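Local atomic coordinates of Ras-related protein Rab-7L1 (Homo sapiens, PDB entry 6HH2), a protein that acts as a Rab small GTPase in vesicle trafficking, maintaining endosome-trans-Golgi network integrity and recruiting the kinase LRRK2 to the Golgi complex. Residues V15-A19 with N101-W105; V27-D33 with A48-L52; W54-V60 with I173-M177. The protein carries 4 engineered substitutions. All blocks are in the same frame, centred on the assembly; numbering follows the deposited sequence.

Contact 1. Residues V15-A19 with N101-W105. With GDP (guanosine-5'-diphosphate), chain B.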
loop_
_atom_site.group_PDB
_atom_site.type_symbol
_atom_site.label_atom_id
_atom_site.label_comp_id
_atom_site.label_asym_id
_atom_site.label_seq_id
_atom_site.Cartn_x
_atom_site.Cartn_y
_atom_site.Cartn_z
ATOM N N VAL A 15 3.434 2.072 -1.282
ATOM C CA VAL A 15 2.443 2.764 -0.481
ATOM C C VAL A 15 2.321 4.173 -1.021
ATOM O O VAL A 15 3.242 5.005 -0.911
ATOM C CB VAL A 15 2.824 2.798 0.995
ATOM C CG1 VAL A 15 1.735 3.506 1.793
ATOM C CG2 VAL A 15 3.066 1.338 1.485
ATOM N N VAL A 16 1.247 4.440 -1.746
ATOM C CA VAL A 16 1.048 5.668 -2.502
ATOM C C VAL A 16 -0.260 6.307 -2.082
ATOM O O VAL A 16 -1.118 5.687 -1.466
ATOM C CB VAL A 16 1.109 5.513 -4.032
ATOM C CG1 VAL A 16 2.464 4.968 -4.489
ATOM C CG2 VAL A 16 -0.052 4.632 -4.565
ATOM N N GLY A 17 -0.430 7.549 -2.482
ATOM C CA GLY A 17 -1.569 8.339 -2.080
ATOM C C GLY A 17 -1.137 9.768 -1.829
ATOM O O GLY A 17 0.055 10.076 -1.754
ATOM N N ASP A 18 -2.119 10.643 -1.712
ATOM C CA ASP A 18 -1.794 12.065 -1.563
ATOM C C ASP A 18 -1.097 12.347 -0.225
ATOM O O ASP A 18 -1.085 11.535 0.711
ATOM C CB ASP A 18 -3.063 12.888 -1.634
ATOM C CG ASP A 18 -3.642 12.991 -3.030
ATOM O OD1 ASP A 18 -3.087 12.425 -3.992
ATOM O OD2 ASP A 18 -4.674 13.683 -3.133
ATOM N N ALA A 19 -0.486 13.525 -0.122
ATOM C CA ALA A 19 0.005 13.963 1.178
ATOM C C ALA A 19 -1.097 13.911 2.230
ATOM O O ALA A 19 -2.268 14.212 1.957
ATOM C CB ALA A 19 0.569 15.397 1.073
ATOM N N ASN A 101 -8.169 11.686 -6.250
ATOM C CA ASN A 101 -6.814 11.485 -6.763
ATOM C C ASN A 101 -6.382 10.021 -6.731
ATOM O O ASN A 101 -5.441 9.650 -7.448
ATOM C CB ASN A 101 -5.805 12.342 -5.990
ATOM C CG ASN A 101 -5.620 13.711 -6.576
ATOM O OD1 ASN A 101 -5.832 13.926 -7.768
ATOM N ND2 ASN A 101 -5.244 14.651 -5.720
ATOM N N SER A 102 -7.067 9.150 -5.945
ATOM C CA SER A 102 -6.701 7.731 -5.971
ATOM C C SER A 102 -6.934 7.131 -7.341
ATOM O O SER A 102 -6.275 6.142 -7.707
ATOM C CB SER A 102 -7.548 6.968 -4.934
ATOM O OG SER A 102 -7.250 7.465 -3.670
ATOM N N GLN A 103 -7.843 7.724 -8.133
ATOM C CA GLN A 103 -8.034 7.271 -9.506
ATOM C C GLN A 103 -6.803 7.589 -10.343
ATOM O O GLN A 103 -6.371 6.771 -11.179
ATOM C CB GLN A 103 -9.258 7.933 -10.122
ATOM C CG GLN A 103 -9.458 7.498 -11.582
ATOM C CD GLN A 103 -10.633 8.174 -12.244
ATOM O OE1 GLN A 103 -10.728 9.394 -12.265
ATOM N NE2 GLN A 103 -11.557 7.373 -12.763
ATOM N N ARG A 104 -6.230 8.762 -10.130
ATOM C CA ARG A 104 -5.010 9.108 -10.875
ATOM C C ARG A 104 -3.849 8.210 -10.441
ATOM O O ARG A 104 -3.048 7.770 -11.295
ATOM C CB ARG A 104 -4.657 10.583 -10.672
ATOM C CG ARG A 104 -5.657 11.548 -11.266
ATOM C CD ARG A 104 -5.144 13.010 -11.067
ATOM N NE ARG A 104 -6.109 13.951 -11.609
ATOM C CZ ARG A 104 -5.867 14.704 -12.674
ATOM N NH1 ARG A 104 -4.677 14.629 -13.267
ATOM N NH2 ARG A 104 -6.795 15.544 -13.127
ATOM N N TRP A 105 -3.722 7.938 -9.128
ATOM C CA TRP A 105 -2.687 7.016 -8.703
ATOM C C TRP A 105 -2.859 5.655 -9.373
ATOM O O TRP A 105 -1.891 5.030 -9.809
ATOM C CB TRP A 105 -2.719 6.865 -7.187
ATOM C CG TRP A 105 -2.190 8.074 -6.415
ATOM C CD1 TRP A 105 -2.900 8.916 -5.619
ATOM C CD2 TRP A 105 -0.821 8.490 -6.347
ATOM N NE1 TRP A 105 -2.037 9.859 -5.032
ATOM C CE2 TRP A 105 -0.764 9.587 -5.456
ATOM C CE3 TRP A 105 0.350 7.989 -6.902
ATOM C CZ2 TRP A 105 0.422 10.266 -5.170
ATOM C CZ3 TRP A 105 1.577 8.683 -6.636
ATOM C CH2 TRP A 105 1.579 9.773 -5.718
HETATM P PB GDP B . 1.442 11.021 4.806
HETATM O O1B GDP B . 0.534 10.315 3.870
HETATM O O2B GDP B . 1.633 12.468 4.498
HETATM O O3B GDP B . 2.751 10.294 5.043
HETATM O O3A GDP B . 0.606 11.031 6.218
HETATM P PA GDP B . 1.156 10.865 7.703
HETATM O O1A GDP B . 1.428 9.421 8.043
HETATM O O2A GDP B . 2.295 11.854 7.905
HETATM O "O5'" GDP B . -0.099 11.325 8.569
HETATM C "C5'" GDP B . -0.621 12.643 8.478
HETATM C "C4'" GDP B . -1.394 12.967 9.752
HETATM O "O4'" GDP B . -2.576 12.100 9.797
HETATM C "C3'" GDP B . -0.580 12.608 10.978
HETATM O "O3'" GDP B . -0.915 13.599 11.964
HETATM C "C2'" GDP B . -1.115 11.251 11.392
HETATM O "O2'" GDP B . -0.997 11.079 12.798
HETATM C "C1'" GDP B . -2.560 11.392 11.001
HETATM N N9 GDP B . -3.189 10.093 10.738
HETATM C C8 GDP B . -2.652 9.070 10.013
HETATM N N7 GDP B . -3.537 8.022 9.949
HETATM C C5 GDP B . -4.637 8.412 10.636
HETATM C C6 GDP B . -5.921 7.804 10.975
HETATM O O6 GDP B . -6.195 6.641 10.622
HETATM N N1 GDP B . -6.768 8.559 11.683
HETATM C C2 GDP B . -6.536 9.800 12.140
HETATM N N2 GDP B . -7.476 10.479 12.905
HETATM N N3 GDP B . -5.346 10.398 11.889
HETATM C C4 GDP B . -4.422 9.740 11.157
#
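A single carboxylate, that of D18, is read by two side chains of one helix. Its OD1 accepts a hydrogen bond from the indole nitrogen NE1 of W105 (3.0 Å) and its OD2 a second, nearly straight one from ND2 of N101 (2.8 Å). The two donors lie four residues apart, one helical turn, an interval underlined by the backbone bond from W105 N to N101 O, so both reach the same acceptor group. D18 meets the W105 indole near the plane of the ring, which leaves a face of that ring for the preceding residues. CA of G17 sits 3.8 Å from the centroid of the five-membered ring of W105, and CB of V16 lies 4.2 Å from that of the six-membered ring, both as CH-pi contacts. In the Ras-type P-loop NTPase fold, residues 15-19 lead from strand 8-17 into the phosphate-binding loop, and 101-105 belong to the helix 96-112 packed on the sheet. G17 fits the first glycine of the Walker A pattern; with phi near 142° a side chain would collide with the preceding carbonyl oxygen. The other flank of the turn faces the nucleotide: D18 O approaches O1B of GDP at 3.8 Å and also accepts a hydrogen bond from K23, whose NZ binds GDP too.

Contact 2. Residues V27-D33 with A48-L52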
loop_
_atom_site.group_PDB
_atom_site.type_symbol
_atom_site.label_atom_id
_atom_site.label_comp_id
_atom_site.label_asym_id
_atom_site.label_seq_id
_atom_site.Cartn_x
_atom_site.Cartn_y
_atom_site.Cartn_z
ATOM N N VAL A 27 3.487 2.840 7.303
ATOM C CA VAL A 27 4.757 2.122 7.218
ATOM C C VAL A 27 5.419 2.034 8.591
ATOM O O VAL A 27 5.960 0.982 8.977
ATOM C CB VAL A 27 5.667 2.815 6.195
ATOM C CG1 VAL A 27 7.084 2.202 6.221
ATOM C CG2 VAL A 27 5.042 2.727 4.803
ATOM N N GLN A 28 5.365 3.133 9.373
ATOM C CA GLN A 28 5.958 3.092 10.707
ATOM C C GLN A 28 5.279 2.069 11.592
ATOM O O GLN A 28 5.946 1.423 12.404
ATOM C CB GLN A 28 5.857 4.474 11.344
ATOM C CG GLN A 28 6.779 5.474 10.657
ATOM C CD GLN A 28 6.562 6.903 11.142
ATOM O OE1 GLN A 28 5.463 7.279 11.571
ATOM N NE2 GLN A 28 7.614 7.691 11.101
ATOM N N ARG A 29 3.975 1.852 11.423
ATOM C CA ARG A 29 3.283 0.893 12.265
ATOM C C ARG A 29 3.488 -0.545 11.804
ATOM O O ARG A 29 3.651 -1.471 12.635
ATOM C CB ARG A 29 1.803 1.238 12.309
ATOM C CG ARG A 29 1.177 0.646 13.571
ATOM C CD ARG A 29 -0.295 0.727 13.547
ATOM N NE ARG A 29 -0.884 1.854 14.270
ATOM C CZ ARG A 29 -1.010 1.935 15.594
ATOM N NH1 ARG A 29 -0.505 0.996 16.387
ATOM N NH2 ARG A 29 -1.615 2.982 16.130
ATOM N N TYR A 30 3.471 -0.753 10.507
ATOM C CA TYR A 30 3.470 -2.106 9.936
ATOM C C TYR A 30 4.865 -2.672 9.644
ATOM O O TYR A 30 5.045 -3.908 9.650
ATOM C CB TYR A 30 2.620 -2.127 8.657
ATOM C CG TYR A 30 2.358 -3.533 8.232
ATOM C CD1 TYR A 30 1.459 -4.331 8.954
ATOM C CD2 TYR A 30 3.006 -4.086 7.135
ATOM C CE1 TYR A 30 1.258 -5.682 8.603
ATOM C CE2 TYR A 30 2.804 -5.415 6.769
ATOM C CZ TYR A 30 1.913 -6.185 7.503
ATOM O OH TYR A 30 1.708 -7.501 7.189
ATOM N N SER A 31 5.875 -1.830 9.460
ATOM C CA SER A 31 7.229 -2.338 9.256
ATOM C C SER A 31 7.776 -2.875 10.569
ATOM O O SER A 31 7.133 -2.809 11.619
ATOM C CB SER A 31 8.142 -1.215 8.760
ATOM O OG SER A 31 8.406 -0.314 9.842
ATOM N N GLN A 32 8.990 -3.422 10.531
ATOM C CA GLN A 32 9.583 -3.869 11.795
ATOM C C GLN A 32 10.282 -2.781 12.568
ATOM O O GLN A 32 10.900 -3.093 13.597
ATOM C CB GLN A 32 10.615 -4.971 11.510
ATOM C CG GLN A 32 11.927 -4.479 10.854
ATOM C CD GLN A 32 12.985 -5.613 10.881
ATOM O OE1 GLN A 32 12.777 -6.678 10.270
ATOM N NE2 GLN A 32 14.087 -5.398 11.605
ATOM N N ASP A 33 10.169 -1.528 12.147
ATOM C CA ASP A 33 11.043 -0.487 12.692
ATOM C C ASP A 33 10.788 -0.198 14.162
ATOM O O ASP A 33 11.720 0.221 14.878
ATOM C CB ASP A 33 10.918 0.782 11.835
ATOM C CG ASP A 33 11.578 0.618 10.488
ATOM O OD1 ASP A 33 12.139 -0.479 10.235
ATOM O OD2 ASP A 33 11.530 1.580 9.684
ATOM N N ALA A 48 11.241 0.403 4.064
ATOM C CA ALA A 48 11.327 -0.240 5.383
ATOM C C ALA A 48 10.994 -1.713 5.179
ATOM O O ALA A 48 10.277 -2.056 4.246
ATOM C CB ALA A 48 10.281 0.364 6.315
ATOM N N LEU A 49 11.534 -2.574 6.027
ATOM C CA LEU A 49 11.300 -4.007 5.894
ATOM C C LEU A 49 10.273 -4.513 6.904
ATOM O O LEU A 49 10.132 -3.994 8.021
ATOM C CB LEU A 49 12.594 -4.723 6.221
ATOM C CG LEU A 49 13.416 -5.430 5.128
ATOM C CD1 LEU A 49 13.099 -5.158 3.691
ATOM C CD2 LEU A 49 14.899 -5.455 5.442
ATOM N N LYS A 50 9.592 -5.594 6.522
ATOM C CA LYS A 50 8.877 -6.456 7.465
ATOM C C LYS A 50 9.197 -7.888 7.082
ATOM O O LYS A 50 9.192 -8.234 5.895
ATOM C CB LYS A 50 7.383 -6.232 7.446
ATOM C CG LYS A 50 6.675 -6.968 8.645
ATOM C CD LYS A 50 5.232 -6.869 8.385
ATOM C CE LYS A 50 4.441 -7.284 9.632
ATOM N NZ LYS A 50 4.768 -6.376 10.798
ATOM N N VAL A 51 9.483 -8.742 8.066
ATOM C CA VAL A 51 9.851 -10.112 7.756
ATOM C C VAL A 51 8.935 -11.019 8.570
ATOM O O VAL A 51 8.756 -10.801 9.769
ATOM C CB VAL A 51 11.316 -10.417 8.093
ATOM C CG1 VAL A 51 11.712 -11.827 7.630
ATOM C CG2 VAL A 51 12.249 -9.364 7.456
ATOM N N LEU A 52 8.358 -12.031 7.936
ATOM C CA LEU A 52 7.406 -12.926 8.581
ATOM C C LEU A 52 7.788 -14.356 8.252
ATOM O O LEU A 52 8.067 -14.682 7.089
ATOM C CB LEU A 52 5.972 -12.686 8.042
ATOM C CG LEU A 52 5.370 -11.326 8.386
ATOM C CD1 LEU A 52 4.123 -11.103 7.549
ATOM C CD2 LEU A 52 5.064 -11.277 9.897
#
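Where a helix stops beside an edge strand, side-chain conformation does much of the joining, and K50 illustrates the point. Its first three chi angles are all t, so the chain extends from strand 48-55, and only chi4 turns to p. This brings K50 NZ to 2.7 Å from the carbonyl oxygen O of Y30, in the last turn of helix 23-30, as a hydrogen bond. The Y30 side chain, with chi1 t, offers a ring face to the same lysine: K50 CE stands 3.8 Å from the Y30 ring centroid and K50 NZ 4.2 Å, only 10° off the normal, a CH-pi contact and a cation-pi interaction together. S31, the first residue out of helical geometry, adopts p; its OG donates to V27 O (2.9 Å) and accepts from D33 N (3.1 Å), the latter an ST turn just after the helix. The main chain then reaches the strand through the bond from Q32 N to L49 O (2.8 Å). A48 CB fits against V27 CG1 (3.7 Å) and S31 CB (3.6 Å). In this Ras-like fold the exit leads toward residues assigned by similarity as the effector region; Q32 bonds S36 O, and D33 engages Y39 and K40. The lysine charge therefore meets a carbonyl and a pi face but no carboxylate of these segments, consistent with charge-dipole and charge-quadrupole attraction, alongside one main-chain hydrogen bond and apolar fit.

Contact 3. Residues W54-V60 with I173-M177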
loop_
_atom_site.group_PDB
_atom_site.type_symbol
_atom_site.label_atom_id
_atom_site.label_comp_id
_atom_site.label_asym_id
_atom_site.label_seq_id
_atom_site.Cartn_x
_atom_site.Cartn_y
_atom_site.Cartn_z
ATOM N N TRP A 54 6.679 -17.778 7.120
ATOM C CA TRP A 54 5.524 -18.229 6.346
ATOM C C TRP A 54 5.229 -19.701 6.569
ATOM O O TRP A 54 4.074 -20.085 6.696
ATOM C CB TRP A 54 5.764 -17.974 4.843
ATOM C CG TRP A 54 4.542 -18.290 3.996
ATOM C CD1 TRP A 54 4.373 -19.340 3.108
ATOM C CD2 TRP A 54 3.332 -17.552 3.978
ATOM N NE1 TRP A 54 3.118 -19.271 2.552
ATOM C CE2 TRP A 54 2.471 -18.175 3.059
ATOM C CE3 TRP A 54 2.903 -16.408 4.635
ATOM C CZ2 TRP A 54 1.185 -17.684 2.810
ATOM C CZ3 TRP A 54 1.628 -15.925 4.379
ATOM C CH2 TRP A 54 0.805 -16.554 3.474
ATOM N N SER A 55 6.267 -20.525 6.642
ATOM C CA SER A 55 6.121 -21.942 6.935
ATOM C C SER A 55 7.404 -22.396 7.613
ATOM O O SER A 55 8.307 -21.595 7.841
ATOM C CB SER A 55 5.879 -22.726 5.638
ATOM O OG SER A 55 7.062 -22.761 4.858
ATOM N N ASP A 56 7.521 -23.693 7.912
ATOM C CA ASP A 56 8.753 -24.134 8.556
ATOM C C ASP A 56 10.012 -23.843 7.733
ATOM O O ASP A 56 11.093 -23.715 8.318
ATOM C CB ASP A 56 8.704 -25.599 9.044
ATOM C CG ASP A 56 8.375 -26.585 7.954
ATOM O OD1 ASP A 56 8.134 -26.171 6.811
ATOM O OD2 ASP A 56 8.359 -27.805 8.265
ATOM N N TYR A 57 9.917 -23.676 6.405
ATOM C CA TYR A 57 11.135 -23.475 5.627
ATOM C C TYR A 57 11.111 -22.218 4.771
ATOM O O TYR A 57 12.056 -21.999 4.001
ATOM C CB TYR A 57 11.486 -24.702 4.761
ATOM C CG TYR A 57 10.592 -24.796 3.552
ATOM C CD1 TYR A 57 9.264 -25.194 3.690
ATOM C CD2 TYR A 57 11.048 -24.445 2.276
ATOM C CE1 TYR A 57 8.421 -25.256 2.605
ATOM C CE2 TYR A 57 10.202 -24.511 1.173
ATOM C CZ TYR A 57 8.884 -24.920 1.355
ATOM O OH TYR A 57 7.996 -24.987 0.302
ATOM N N GLU A 58 10.079 -21.382 4.897
ATOM C CA GLU A 58 9.936 -20.196 4.059
ATOM C C GLU A 58 9.710 -18.952 4.900
ATOM O O GLU A 58 8.953 -18.977 5.872
ATOM C CB GLU A 58 8.690 -20.274 3.199
ATOM C CG GLU A 58 8.655 -21.509 2.293
ATOM C CD GLU A 58 7.272 -21.683 1.709
ATOM O OE1 GLU A 58 6.366 -22.238 2.380
ATOM O OE2 GLU A 58 7.055 -21.204 0.597
ATOM N N ILE A 59 10.295 -17.842 4.465
ATOM C CA ILE A 59 9.925 -16.557 5.022
ATOM C C ILE A 59 9.388 -15.676 3.890
ATOM O O ILE A 59 9.643 -15.916 2.699
ATOM C CB ILE A 59 11.099 -15.876 5.744
ATOM C CG1 ILE A 59 12.241 -15.631 4.772
ATOM C CG2 ILE A 59 11.556 -16.673 6.989
ATOM C CD1 ILE A 59 13.215 -14.573 5.279
ATOM N N VAL A 60 8.602 -14.673 4.278
ATOM C CA VAL A 60 8.135 -13.586 3.407
ATOM C C VAL A 60 8.803 -12.307 3.878
ATOM O O VAL A 60 8.790 -12.001 5.078
ATOM C CB VAL A 60 6.613 -13.434 3.519
ATOM C CG1 VAL A 60 6.158 -12.113 2.878
ATOM C CG2 VAL A 60 5.923 -14.637 2.837
ATOM N N ILE A 173 -0.646 -9.889 1.346
ATOM C CA ILE A 173 0.466 -10.850 1.286
ATOM C C ILE A 173 0.013 -12.164 0.704
ATOM O O ILE A 173 0.718 -12.776 -0.116
ATOM C CB ILE A 173 1.056 -11.058 2.686
ATOM C CG1 ILE A 173 1.708 -9.772 3.151
ATOM C CG2 ILE A 173 2.074 -12.253 2.703
ATOM C CD1 ILE A 173 2.116 -9.820 4.690
ATOM N N GLU A 174 -1.146 -12.649 1.144
ATOM C CA GLU A 174 -1.597 -13.937 0.650
ATOM C C GLU A 174 -1.867 -13.875 -0.839
ATOM O O GLU A 174 -1.568 -14.838 -1.564
ATOM C CB GLU A 174 -2.784 -14.430 1.469
ATOM C CG GLU A 174 -2.414 -14.550 2.980
ATOM C CD GLU A 174 -3.460 -15.223 3.815
ATOM O OE1 GLU A 174 -4.392 -15.777 3.205
ATOM O OE2 GLU A 174 -3.345 -15.253 5.068
ATOM N N LYS A 175 -2.329 -12.725 -1.327
ATOM C CA LYS A 175 -2.533 -12.590 -2.774
ATOM C C LYS A 175 -1.204 -12.548 -3.524
ATOM O O LYS A 175 -1.082 -13.105 -4.621
ATOM C CB LYS A 175 -3.350 -11.323 -3.056
ATOM C CG LYS A 175 -3.527 -11.024 -4.573
ATOM C CD LYS A 175 -4.436 -12.064 -5.210
ATOM C CE LYS A 175 -5.892 -11.690 -5.005
ATOM N NZ LYS A 175 -6.715 -12.671 -5.773
ATOM N N MET A 176 -0.219 -11.835 -2.987
ATOM C CA MET A 176 1.091 -11.796 -3.639
ATOM C C MET A 176 1.725 -13.180 -3.667
ATOM O O MET A 176 2.379 -13.550 -4.646
ATOM C CB MET A 176 2.015 -10.809 -2.929
ATOM C CG MET A 176 1.555 -9.323 -3.108
ATOM S SD MET A 176 2.761 -8.155 -2.488
ATOM C CE MET A 176 2.748 -8.501 -0.684
ATOM N N MET A 177 1.517 -13.977 -2.608
ATOM C CA MET A 177 2.006 -15.358 -2.633
ATOM C C MET A 177 1.299 -16.184 -3.707
ATOM O O MET A 177 1.936 -16.957 -4.436
ATOM C CB MET A 177 1.840 -15.998 -1.249
ATOM C CG MET A 177 2.817 -15.431 -0.209
ATOM S SD MET A 177 4.505 -15.949 -0.541
ATOM C CE MET A 177 4.463 -17.670 -0.021
#
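W54 lays one face of its indole against the methyl end of M177, whose CE stands 3.6 Å from the centroid of the five-membered ring of W54 and 3.3 Å from NE1 of W54. The sulfur follows: M177 SD lies 4.8 Å from the same W54 centroid, making this a Met-aromatic contact. With all three chi angles m, the methionine folds compactly, and its SD also rests 3.9 Å from CG2 of V60. The six-membered part of the tryptophan reaches back one turn toward the helix start, its CZ3 touching CG2 of I173 at 4.1 Å and, at the ring edge, its CH2 meeting CG of E174 at 3.8 Å. I173 and M177, one turn apart, thus both face the strands, and I173 CG2 packs on V60 CG1 at 4.1 Å.

The elements joined here are the beta hairpin of strands 48-55 and 58-66, which in the Ras fold carries the sheet's only antiparallel pairing, and the C-terminal helix 165-178. The axes of segments 58-60 and 173-177 cross at 122° and approach to 11.5 Å, a separation bridged wholly by side chains. In the hairpin turn, S55 OG donates to E58 OE1 (2.6 Å), while E58 OE2 takes a hydrogen bond with H9 of the adjoining strand 8-17; E174 pairs its charge with R170 on its own helix. Carboxylates are thus served by other partners, and the hairpin and this part of the helix meet through apolar burial, CH-pi and sulfur-aromatic contact, probably depending more on shape and polarizability than on directed bonds.

All three contacts fasten a helix to the same mixed sheet, yet their chemistry changes with position. Contact 1 is buried beside the nucleotide pocket and combines two hydrogen bonds to one carboxylate with CH-pi packing on an indole face; contact 2, partly buried, mixes polar and apolar links; contact 3, partly buried and farthest from the chain's centre, with an exposed tryptophan, is apolar. Contacts 1 and 2 meet where V15 CG2 touches V27 CG2 (4.1 Å), on successive elements 8-17 and 23-30. Contacts 2 and 3 share strand 48-55, joined by a probable hydrogen bond between L52 O and V60 N (2.9 Å) and by I173 CD1 against Y30 OH (3.4 Å).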